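Local coordinates for protein A6 homolog (Fowlpox virus, PDB 6BR8), which binds phospholipids through its C-terminal part and is probably essential for the maturation of immature virions into mature virions, at residues T213-I216 with S217-C221; N233-I237 with E238-D242. All coordinates share one frame; numbering follows the deposited sequence.

Interaction 1 is a length of helix 212-225, and interaction 2 is the start of helix 237-249 with the loop leading into it; their centres lie about 11 Å apart. The two helices meet directly. Gln220 of interaction 1 reaches interaction 2 with both ends of its amide, OE1 lying 3.0 Å from Ile237 N and NE2 3.1 Å from Val235 O, both probable hydrogen bonds. One turn earlier in helix 212-225, Ile216 CD1 comes within 3.4 Å of Phe241 CD2. Both interactions line lipid: Val219, Phe239 and Ile240 belong to one phosphatidylethanolamine pocket, while Ile240 and Phe241 also border the phosphatidylglycerol.

Interaction 1 of 2, residues T213-I216 with S217-C221; sequences TTLI and SIVQC
Within helix 212-225, residues 213-221 form a run of alpha-helical turns in which each carbonyl of the first four residues accepts from the amide four positions on. The bonds are short and fairly straight: Ile218 N gives to Thr214 O at 2.9 Å with an N-H...O angle of 176°, and Gln220 N gives to Ile216 O at 2.7 Å. Side chains four apart lie side by side along the rod. Thr214 CG2 meets Ile218 CD1 at 3.7 Å; with CG2 anti to the backbone N (chi1 -61° for OG1), the methyl rather than the hydroxyl makes this contact. That face turns to helix 156-170, where Thr214 touches Leu161 and Ile218 packs on Arg157 and Leu158. One residue further on, Leu215 CD1 comes to 4.1 Å from Val219 CG2, the looser of the two pairs. Val219 CG2 also rests 3.3 Å from Leu215 O. The branched Val219 suits a buried place facing lipid, and it touches both Ile237 and a bound phosphatidylethanolamine. The polar groups bond between segments of the fold: Ser217 OG to Arg157 of the same helix 156-170, and the Gln220 amide across to Ile237 and the approach to helix 237-249. The chemistry thus divides by group, not by side: backbone bonds satisfy the main chain within the turns, aliphatic branches meet lipid and neighbouring helices, and side-chain polar groups tie this helix to others.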
ATOM      1  N   THR A 213     -11.168 -10.189  14.506  1.00 42.55           N
ATOM      2  CA  THR A 213     -12.432  -9.530  14.834  1.00 42.38           C
ATOM      3  C   THR A 213     -12.197  -8.055  15.162  1.00 47.08           C
ATOM      4  O   THR A 213     -12.837  -7.159  14.599  1.00 47.72           O
ATOM      5  CB  THR A 213     -13.103 -10.271  15.993  1.00 51.45           C
ATOM      6  OG1 THR A 213     -13.165 -11.671  15.679  1.00 52.66           O
ATOM      7  CG2 THR A 213     -14.545  -9.778  16.233  1.00 64.66           C
ATOM      8  N   THR A 214     -11.214  -7.778  16.006  1.00 47.89           N
ATOM      9  CA  THR A 214     -10.783  -6.402  16.200  1.00 45.58           C
ATOM     10  C   THR A 214     -10.439  -5.712  14.885  1.00 50.74           C
ATOM     11  O   THR A 214     -10.869  -4.586  14.632  1.00 48.36           O
ATOM     12  CB  THR A 214      -9.592  -6.379  17.133  1.00 45.50           C
ATOM     13  OG1 THR A 214     -10.017  -6.939  18.387  1.00 55.89           O
ATOM     14  CG2 THR A 214      -9.114  -4.930  17.313  1.00 45.23           C
ATOM     15  N   LEU A 215      -9.626  -6.342  14.036  1.00 53.95           N
ATOM     16  CA  LEU A 215      -9.131  -5.584  12.890  1.00 58.05           C
ATOM     17  C   LEU A 215     -10.277  -5.207  11.952  1.00 46.92           C
ATOM     18  O   LEU A 215     -10.376  -4.070  11.486  1.00 50.51           O
ATOM     19  CB  LEU A 215      -8.067  -6.379  12.139  1.00 50.83           C
ATOM     20  CG  LEU A 215      -7.645  -5.600  10.896  1.00 43.31           C
ATOM     21  CD1 LEU A 215      -6.912  -4.345  11.277  1.00 40.82           C
ATOM     22  CD2 LEU A 215      -6.798  -6.510  10.019  1.00 57.22           C
ATOM     23  N   ILE A 216     -11.134  -6.176  11.640  1.00 50.45           N
ATOM     24  CA  ILE A 216     -12.290  -5.908  10.795  1.00 46.25           C
ATOM     25  C   ILE A 216     -13.164  -4.838  11.432  1.00 56.66           C
ATOM     26  O   ILE A 216     -13.566  -3.865  10.780  1.00 51.74           O
ATOM     27  CB  ILE A 216     -13.079  -7.202  10.569  1.00 44.58           C
ATOM     28  CG1 ILE A 216     -12.210  -8.219   9.826  1.00 54.18           C
ATOM     29  CG2 ILE A 216     -14.451  -6.913   9.881  1.00 44.04           C
ATOM     30  CD1 ILE A 216     -11.971  -7.883   8.382  1.00 54.74           C
ATOM     31  N   SER A 217     -13.492  -5.019  12.713  1.00 44.07           N
ATOM     32  CA  SER A 217     -14.336  -4.058  13.414  1.00 48.89           C
ATOM     33  C   SER A 217     -13.796  -2.646  13.284  1.00 55.39           C
ATOM     34  O   SER A 217     -14.508  -1.745  12.845  1.00 54.19           O
ATOM     35  CB  SER A 217     -14.433  -4.421  14.881  1.00 40.68           C
ATOM     36  OG  SER A 217     -15.013  -3.359  15.608  1.00 54.34           O
ATOM     37  N   ILE A 218     -12.524  -2.444  13.653  1.00 52.97           N
ATOM     38  CA  ILE A 218     -11.902  -1.128  13.551  1.00 56.12           C
ATOM     39  C   ILE A 218     -12.056  -0.566  12.149  1.00 63.59           C
ATOM     40  O   ILE A 218     -12.542   0.555  11.963  1.00 61.71           O
ATOM     41  CB  ILE A 218     -10.420  -1.211  13.941  1.00 54.64           C
ATOM     42  CG1 ILE A 218     -10.267  -1.278  15.459  1.00 57.27           C
ATOM     43  CG2 ILE A 218      -9.650  -0.048  13.328  1.00 57.24           C
ATOM     44  CD1 ILE A 218      -8.848  -1.515  15.885  1.00 62.96           C
ATOM     45  N   VAL A 219     -11.617  -1.324  11.136  1.00 54.93           N
ATOM     46  CA  VAL A 219     -11.672  -0.782   9.787  1.00 46.88           C
ATOM     47  C   VAL A 219     -13.118  -0.558   9.342  1.00 56.47           C
ATOM     48  O   VAL A 219     -13.429   0.455   8.703  1.00 49.94           O
ATOM     49  CB  VAL A 219     -10.881  -1.689   8.837  1.00 53.87           C
ATOM     50  CG1 VAL A 219     -10.899  -1.145   7.416  1.00 59.16           C
ATOM     51  CG2 VAL A 219      -9.448  -1.778   9.354  1.00 39.63           C
ATOM     52  N   GLN A 220     -14.035  -1.454   9.717  1.00 48.83           N
ATOM     53  CA  GLN A 220     -15.425  -1.254   9.335  1.00 48.83           C
ATOM     54  C   GLN A 220     -15.990   0.001   9.979  1.00 58.10           C
ATOM     55  O   GLN A 220     -16.791   0.715   9.361  1.00 56.64           O
ATOM     56  CB  GLN A 220     -16.284  -2.462   9.721  1.00 44.38           C
ATOM     57  CG  GLN A 220     -17.773  -2.269   9.323  1.00 42.15           C
ATOM     58  CD  GLN A 220     -17.972  -2.444   7.830  1.00 54.06           C
ATOM     59  OE1 GLN A 220     -17.604  -3.469   7.271  1.00 56.14           O
ATOM     60  NE2 GLN A 220     -18.522  -1.429   7.171  1.00 52.34           N
ATOM     61  N   CYS A 221     -15.629   0.258  11.241  1.00 48.96           N
ATOM     62  CA  CYS A 221     -16.108   1.457  11.913  1.00 58.45           C
ATOM     63  C   CYS A 221     -15.499   2.710  11.327  1.00 61.06           C
ATOM     64  O   CYS A 221     -16.088   3.781  11.457  1.00 70.45           O
ATOM     65  CB  CYS A 221     -15.814   1.398  13.414  1.00 63.67           C
ATOM     66  SG  CYS A 221     -16.901   0.265  14.267  1.00 68.04           S
TER

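Interaction 2 of 2, residues N233-I237 with E238-D242; sequences NAVDI and EFIFD. With PGV ((1R)-2-{[{[(2S)-2,3-dihydroxypropyl]oxy}(hydroxy)phosphoryl]oxy}-1-[(palmitoyloxy)methyl]ethyl (11E)-octadec-11-enoate), chain F.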
ATOM      1  N   ASN A 233     -23.390   2.013  -2.168  1.00 84.28           N
ATOM      2  CA  ASN A 233     -23.687   0.981  -1.177  1.00 83.41           C
ATOM      3  C   ASN A 233     -22.634   0.943  -0.089  1.00 72.57           C
ATOM      4  O   ASN A 233     -21.477   1.292  -0.312  1.00 70.26           O
ATOM      5  CB  ASN A 233     -23.777  -0.401  -1.811  1.00 97.23           C
ATOM      6  CG  ASN A 233     -24.829  -0.462  -2.893  1.00110.71           C
ATOM      7  OD1 ASN A 233     -25.977  -0.061  -2.682  1.00127.25           O
ATOM      8  ND2 ASN A 233     -24.443  -0.952  -4.064  1.00109.58           N
ATOM      9  N   ALA A 234     -23.055   0.491   1.091  1.00 72.29           N
ATOM     10  CA  ALA A 234     -22.130   0.291   2.193  1.00 64.36           C
ATOM     11  C   ALA A 234     -21.008  -0.632   1.763  1.00 73.66           C
ATOM     12  O   ALA A 234     -21.201  -1.552   0.962  1.00 77.44           O
ATOM     13  CB  ALA A 234     -22.854  -0.297   3.406  1.00 70.56           C
ATOM     14  N   VAL A 235     -19.824  -0.363   2.282  1.00 69.90           N
ATOM     15  CA  VAL A 235     -18.666  -1.193   2.010  1.00 67.20           C
ATOM     16  C   VAL A 235     -18.670  -2.314   3.039  1.00 69.57           C
ATOM     17  O   VAL A 235     -18.961  -2.082   4.221  1.00 64.35           O
ATOM     18  CB  VAL A 235     -17.383  -0.338   2.050  1.00 66.91           C
ATOM     19  CG1 VAL A 235     -16.132  -1.162   1.886  1.00 54.54           C
ATOM     20  CG2 VAL A 235     -17.429   0.691   0.935  1.00 76.09           C
ATOM     21  N   ASP A 236     -18.422  -3.544   2.585  1.00 74.53           N
ATOM     22  CA  ASP A 236     -18.396  -4.711   3.470  1.00 68.74           C
ATOM     23  C   ASP A 236     -16.932  -5.119   3.677  1.00 59.97           C
ATOM     24  O   ASP A 236     -16.347  -5.883   2.900  1.00 50.16           O
ATOM     25  CB  ASP A 236     -19.261  -5.827   2.885  1.00 69.79           C
ATOM     26  CG  ASP A 236     -19.448  -7.012   3.832  1.00 67.75           C
ATOM     27  OD1 ASP A 236     -18.557  -7.290   4.669  1.00 70.92           O
ATOM     28  OD2 ASP A 236     -20.489  -7.694   3.704  1.00 76.42           O
ATOM     29  N   ILE A 237     -16.344  -4.627   4.767  1.00 51.20           N
ATOM     30  CA  ILE A 237     -14.936  -4.898   5.032  1.00 46.42           C
ATOM     31  C   ILE A 237     -14.691  -6.397   5.168  1.00 48.26           C
ATOM     32  O   ILE A 237     -13.731  -6.947   4.594  1.00 51.27           O
ATOM     33  CB  ILE A 237     -14.471  -4.138   6.283  1.00 50.91           C
ATOM     34  CG1 ILE A 237     -14.599  -2.634   6.064  1.00 49.37           C
ATOM     35  CG2 ILE A 237     -13.007  -4.472   6.568  1.00 52.88           C
ATOM     36  CD1 ILE A 237     -13.695  -2.137   4.893  1.00 52.60           C
ATOM     37  N   GLU A 238     -15.515  -7.073   5.973  1.00 46.48           N
ATOM     38  CA  GLU A 238     -15.362  -8.516   6.155  1.00 58.23           C
ATOM     39  C   GLU A 238     -15.316  -9.215   4.801  1.00 56.84           C
ATOM     40  O   GLU A 238     -14.376  -9.958   4.502  1.00 55.30           O
ATOM     41  CB  GLU A 238     -16.503  -9.059   7.038  1.00 52.72           C
ATOM     42  CG  GLU A 238     -16.663 -10.596   7.137  1.00 51.34           C
ATOM     43  CD  GLU A 238     -15.540 -11.268   7.932  1.00 67.05           C
ATOM     44  OE1 GLU A 238     -15.048 -10.661   8.891  1.00 64.08           O
ATOM     45  OE2 GLU A 238     -15.190 -12.420   7.646  1.00 65.20           O
ATOM     46  N   PHE A 239     -16.257  -8.903   3.924  1.00 53.66           N
ATOM     47  CA  PHE A 239     -16.266  -9.556   2.621  1.00 53.04           C
ATOM     48  C   PHE A 239     -15.024  -9.221   1.792  1.00 60.55           C
ATOM     49  O   PHE A 239     -14.472 -10.093   1.114  1.00 56.69           O
ATOM     50  CB  PHE A 239     -17.513  -9.163   1.860  1.00 48.75           C
ATOM     51  CG  PHE A 239     -17.449  -9.533   0.436  1.00 65.13           C
ATOM     52  CD1 PHE A 239     -17.724 -10.832   0.050  1.00 71.07           C
ATOM     53  CD2 PHE A 239     -17.122  -8.596  -0.527  1.00 65.47           C
ATOM     54  CE1 PHE A 239     -17.677 -11.190  -1.282  1.00 84.58           C
ATOM     55  CE2 PHE A 239     -17.076  -8.945  -1.847  1.00 76.54           C
ATOM     56  CZ  PHE A 239     -17.351 -10.243  -2.230  1.00 79.81           C
ATOM     57  N   ILE A 240     -14.582  -7.964   1.807  1.00 54.17           N
ATOM     58  CA  ILE A 240     -13.368  -7.618   1.080  1.00 48.78           C
ATOM     59  C   ILE A 240     -12.181  -8.404   1.616  1.00 58.82           C
ATOM     60  O   ILE A 240     -11.347  -8.909   0.847  1.00 53.77           O
ATOM     61  CB  ILE A 240     -13.104  -6.107   1.168  1.00 54.68           C
ATOM     62  CG1 ILE A 240     -14.150  -5.334   0.360  1.00 58.53           C
ATOM     63  CG2 ILE A 240     -11.652  -5.809   0.714  1.00 56.70           C
ATOM     64  CD1 ILE A 240     -14.065  -3.842   0.530  1.00 66.52           C
ATOM     65  N   PHE A 241     -12.070  -8.499   2.944  1.00 49.23           N
ATOM     66  CA  PHE A 241     -10.902  -9.137   3.550  1.00 48.41           C
ATOM     67  C   PHE A 241     -10.921 -10.644   3.300  1.00 48.92           C
ATOM     68  O   PHE A 241      -9.889 -11.245   2.966  1.00 42.60           O
ATOM     69  CB  PHE A 241     -10.851  -8.831   5.053  1.00 44.95           C
ATOM     70  CG  PHE A 241     -10.114  -7.558   5.397  1.00 52.54           C
ATOM     71  CD1 PHE A 241     -10.338  -6.397   4.685  1.00 60.06           C
ATOM     72  CD2 PHE A 241      -9.206  -7.524   6.430  1.00 51.49           C
ATOM     73  CE1 PHE A 241      -9.667  -5.219   4.987  1.00 50.57           C
ATOM     74  CE2 PHE A 241      -8.530  -6.342   6.746  1.00 58.07           C
ATOM     75  CZ  PHE A 241      -8.775  -5.178   6.009  1.00 43.64           C
ATOM     76  N   ASP A 242     -12.088 -11.272   3.451  1.00 41.44           N
ATOM     77  CA  ASP A 242     -12.192 -12.686   3.118  1.00 45.08           C
ATOM     78  C   ASP A 242     -11.910 -12.924   1.653  1.00 56.14           C
ATOM     79  O   ASP A 242     -11.444 -14.002   1.286  1.00 63.42           O
ATOM     80  CB  ASP A 242     -13.568 -13.250   3.463  1.00 42.35           C
ATOM     81  CG  ASP A 242     -13.791 -13.377   4.962  1.00 62.18           C
ATOM     82  OD1 ASP A 242     -14.952 -13.605   5.362  1.00 70.04           O
ATOM     83  OD2 ASP A 242     -12.817 -13.236   5.738  1.00 63.23           O
TER
HETATM   84  C01 PGV F 404      -3.976 -18.798   3.876  1.00 90.32           C
HETATM   85  C02 PGV F 404      -2.580 -19.612   3.725  1.00100.12           C
HETATM   86  C03 PGV F 404      -1.918 -19.689   5.125  1.00106.70           C
HETATM   87  C04 PGV F 404      -2.474 -22.426   6.989  1.00 93.76           C
HETATM   88  C05 PGV F 404      -3.939 -21.908   6.865  1.00103.71           C
HETATM   89  C06 PGV F 404      -4.948 -22.967   7.464  1.00107.41           C
HETATM   90  O01 PGV F 404      -1.765 -18.886   2.829  1.00106.14           O
HETATM   91  O02 PGV F 404      -1.435 -16.984   3.949  1.00102.70           O
HETATM   92  O03 PGV F 404      -4.401 -18.797   5.245  1.00 83.27           O
HETATM   93  O04 PGV F 404      -4.528 -17.646   7.152  1.00 98.53           O
HETATM   94  O05 PGV F 404      -4.166 -21.804   5.472  1.00111.93           O
HETATM   95  O06 PGV F 404      -4.606 -24.256   6.969  1.00108.02           O
HETATM   96  O11 PGV F 404      -0.733 -20.440   5.139  1.00111.63           O
HETATM   97  O12 PGV F 404      -2.014 -22.838   5.728  1.00101.48           O
HETATM   98  O13 PGV F 404       0.557 -22.665   5.543  1.00 90.18           O
HETATM   99  O14 PGV F 404      -0.847 -22.432   3.422  1.00 98.22           O
HETATM  100  C1  PGV F 404      -0.924 -17.918   3.325  1.00100.89           C
HETATM  101  C2  PGV F 404       0.588 -17.992   3.113  1.00 94.52           C
HETATM  102  C3  PGV F 404       1.271 -16.631   2.950  1.00 89.01           C
HETATM  103  C4  PGV F 404       1.243 -15.775   4.240  1.00 90.97           C
HETATM  104  C5  PGV F 404       1.613 -14.308   3.990  1.00 84.18           C
HETATM  105  C6  PGV F 404       0.468 -13.372   4.353  1.00 85.08           C
HETATM  106  C7  PGV F 404       0.564 -12.004   3.666  1.00 83.79           C
HETATM  107  C8  PGV F 404       1.998 -11.429   3.570  1.00 87.02           C
HETATM  108  C9  PGV F 404       2.028 -10.056   2.826  1.00 87.49           C
HETATM  109  C10 PGV F 404       0.603  -9.540   2.490  1.00 88.17           C
HETATM  110  C19 PGV F 404      -4.429 -17.600   5.926  1.00 86.59           C
HETATM  111  C20 PGV F 404      -4.330 -16.261   5.244  1.00 80.35           C
HETATM  112  C21 PGV F 404      -4.376 -15.082   6.248  1.00 77.71           C
HETATM  113  C22 PGV F 404      -5.443 -14.087   5.808  1.00 78.21           C
HETATM  114  C23 PGV F 404      -4.933 -12.647   5.649  1.00 75.85           C
HETATM  115  C24 PGV F 404      -6.028 -11.765   5.049  1.00 75.61           C
HETATM  116  C25 PGV F 404      -5.499 -10.434   4.526  1.00 75.64           C
HETATM  117  C26 PGV F 404      -6.562  -9.336   4.520  1.00 75.69           C
HETATM  118  C27 PGV F 404      -5.960  -7.912   4.397  1.00 77.76           C
HETATM  119  C28 PGV F 404      -6.876  -6.962   3.595  1.00 84.82           C
HETATM  120  C29 PGV F 404      -6.207  -5.625   3.165  1.00 89.59           C
HETATM  121  C30 PGV F 404      -6.833  -5.047   1.859  1.00 89.15           C
HETATM  122  C31 PGV F 404      -6.865  -3.493   1.764  1.00 89.67           C
HETATM  123  C32 PGV F 404      -8.252  -2.950   1.298  1.00 84.62           C
HETATM  124  C33 PGV F 404      -9.058  -2.225   2.409  1.00 76.58           C
HETATM  125  C34 PGV F 404     -10.577  -2.397   2.223  1.00 78.46           C
HETATM  126  O   HOH W   1     -17.799  -5.904   7.312  1.00 66.12           O
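Asp236 is the N-cap of helix 237-249, and its side chain reaches forward over the first turn to meet Phe239. The two side chains cross at about a right angle, with the carboxylate and ring planes 59° apart; the carboxylate touches Phe239 at its CB, 3.5 Å from Asp236 CG, and the ring itself leads away. Asp236 CG is anti to its own backbone N (chi1 -172°), which brings OD1 2.9 Å from Phe239 N; the N-H meets this oxygen from above the carboxylate plane. A short acid suits the place, since it can accept from an amide that has no earlier helical carbonyl to bond to, and its negative charge would probably be favoured by the helix dipole. A water adds a second link, donating to Asp236 OD1 and accepting from Glu238 N at 2.9 Å. On the apolar side, Val235 crosses Ile240 obliquely, CG1 touching CD1 at 3.6 Å, so the last loop residue before the cap already packs against the helix.

Ile237 and Phe241 lie alongside each other, pointing the same way. The CG2 methyl of Ile237 sits over one face of the Phe241 ring, 4.1 Å from its centroid in a CH-pi contact. One acyl chain of the phosphatidylglycerol, the palmitoyl, covers the opposite face, holding the flat ring between a branched side chain and a lipid tail, an arrangement to which an aromatic residue is well fitted. Ile240 continues the lipid-facing surface with CG2 near the chain end, and also touches a phosphatidylethanolamine, as does Phe239. From helix 212-225, Leu215 packs on Phe241. Lipid atom C28 stands 3.4 Å above the plane of the Phe241 ring, over its centre.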